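Local coordinates for protein succinylglutamate desuccinylase (Chromobacterium violaceum, PDB 1YW4) that probably hydrolyses N-succinylglutamate to succinate and glutamate in a zinc-dependent reaction, the last step of arginine breakdown by the AST pathway, at residues A29-L32 / C36-L39. Sequence-based numbering, arbitrary orientation.
Sequences ARWL and CVEL
Trp31 and Val37 face each other in a non-hydrogen-bonded pair of the antiparallel beta hairpin formed by strands 27-33 and 36-39, which lies between strand 20-23 and strand 83-88, away from the zinc site. The closely packed face carries Ala29, Trp31, Val37 and Leu39. There Val37 CB sits 3.6 Å from the centroid of the Trp31 six-membered ring and only 6° off its normal, which identifies a CH-pi contact. With chi1 at -71°, the indole turns anti to its carbonyl carbon and reaches over Val37. Ala29 CB meets both Val37 CG2 and Leu39 CG, and Phe7 of helix 7-12 packs on Ala29, Trp31 and Val37.

Arg30 and Glu38 form the hydrogen-bonded pair: Arg30 N to Glu38 O and Glu38 N to Arg30 O both measure 2.8 Å, the former nearly straight with an N-H...O angle of 172°. Their side chains, on the other, partly exposed face, run side by side but engage loosely, because the guanidinium is held chiefly elsewhere, NH2 by Asp42 OD2 and NE by Glu20 OE1. Leu32 CD1 approaches Glu38 CB at 4.0 Å. Across the hairpin, the charged ends make just a long salt bridge, Arg30 NH1 to Glu38 OE2 at 3.9 Å.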
loop_
_atom_site.group_PDB
_atom_site.type_symbol
_atom_site.label_atom_id
_atom_site.label_comp_id
_atom_site.label_asym_id
_atom_site.label_seq_id
_atom_site.Cartn_x
_atom_site.Cartn_y
_atom_site.Cartn_z
ATOM N N ALA A 29 5.144 -21.276 -40.475
ATOM C CA ALA A 29 5.597 -20.031 -39.879
ATOM C C ALA A 29 5.324 -18.971 -40.938
ATOM O O ALA A 29 5.831 -19.062 -42.061
ATOM C CB ALA A 29 7.078 -20.106 -39.555
ATOM N N ARG A 30 4.506 -17.983 -40.585
ATOM C CA ARG A 30 4.142 -16.920 -41.515
ATOM C C ARG A 30 4.727 -15.578 -41.124
ATOM O O ARG A 30 4.505 -15.098 -40.015
ATOM C CB ARG A 30 2.607 -16.783 -41.606
ATOM C CG ARG A 30 1.912 -17.933 -42.317
ATOM C CD ARG A 30 0.387 -17.838 -42.239
ATOM N NE ARG A 30 -0.217 -19.146 -42.489
ATOM C CZ ARG A 30 -1.357 -19.574 -41.956
ATOM N NH1 ARG A 30 -2.042 -18.795 -41.128
ATOM N NH2 ARG A 30 -1.804 -20.800 -42.236
ATOM N N TRP A 31 5.500 -14.982 -42.027
ATOM C CA TRP A 31 6.058 -13.663 -41.766
ATOM C C TRP A 31 4.956 -12.674 -42.096
ATOM O O TRP A 31 4.546 -12.550 -43.254
ATOM C CB TRP A 31 7.291 -13.425 -42.634
ATOM C CG TRP A 31 8.431 -14.266 -42.175
ATOM C CD1 TRP A 31 8.733 -15.536 -42.581
ATOM C CD2 TRP A 31 9.348 -13.951 -41.125
ATOM N NE1 TRP A 31 9.780 -16.033 -41.843
ATOM C CE2 TRP A 31 10.179 -15.079 -40.943
ATOM C CE3 TRP A 31 9.548 -12.826 -40.314
ATOM C CZ2 TRP A 31 11.198 -15.115 -39.981
ATOM C CZ3 TRP A 31 10.560 -12.863 -39.358
ATOM C CH2 TRP A 31 11.372 -14.001 -39.204
ATOM N N LEU A 32 4.469 -11.987 -41.069
ATOM C CA LEU A 32 3.380 -11.030 -41.214
ATOM C C LEU A 32 3.872 -9.633 -41.544
ATOM O O LEU A 32 3.121 -8.821 -42.071
ATOM C CB LEU A 32 2.566 -10.989 -39.917
ATOM C CG LEU A 32 1.991 -12.316 -39.393
ATOM C CD1 LEU A 32 1.238 -12.054 -38.097
ATOM C CD2 LEU A 32 1.056 -12.940 -40.431
ATOM N N CYS A 36 8.326 -9.934 -37.861
ATOM C CA CYS A 36 7.153 -10.472 -37.173
ATOM C C CYS A 36 6.777 -11.790 -37.825
ATOM O O CYS A 36 6.465 -11.823 -39.014
ATOM C CB CYS A 36 5.985 -9.484 -37.255
ATOM S SG CYS A 36 6.438 -7.861 -36.530
ATOM N N VAL A 37 6.800 -12.868 -37.040
ATOM C CA VAL A 37 6.486 -14.194 -37.553
ATOM C C VAL A 37 5.531 -14.972 -36.632
ATOM O O VAL A 37 5.731 -15.071 -35.415
ATOM C CB VAL A 37 7.806 -15.019 -37.810
ATOM C CG1 VAL A 37 8.587 -15.204 -36.509
ATOM C CG2 VAL A 37 7.470 -16.372 -38.450
ATOM N N GLU A 38 4.474 -15.498 -37.238
ATOM C CA GLU A 38 3.455 -16.246 -36.525
ATOM C C GLU A 38 3.590 -17.739 -36.816
ATOM O O GLU A 38 3.623 -18.146 -37.979
ATOM C CB GLU A 38 2.083 -15.755 -36.975
ATOM C CG GLU A 38 0.934 -16.458 -36.311
ATOM C CD GLU A 38 -0.360 -16.237 -37.058
ATOM O OE1 GLU A 38 -1.184 -15.433 -36.593
ATOM O OE2 GLU A 38 -0.539 -16.865 -38.121
ATOM N N LEU A 39 3.662 -18.548 -35.762
ATOM C CA LEU A 39 3.793 -19.997 -35.917
ATOM C C LEU A 39 2.579 -20.697 -35.306
ATOM O O LEU A 39 2.115 -20.315 -34.236
ATOM C CB LEU A 39 5.090 -20.512 -35.244
ATOM C CG LEU A 39 6.449 -19.962 -35.710
ATOM C CD1 LEU A 39 6.677 -18.598 -35.070
ATOM C CD2 LEU A 39 7.583 -20.903 -35.306
#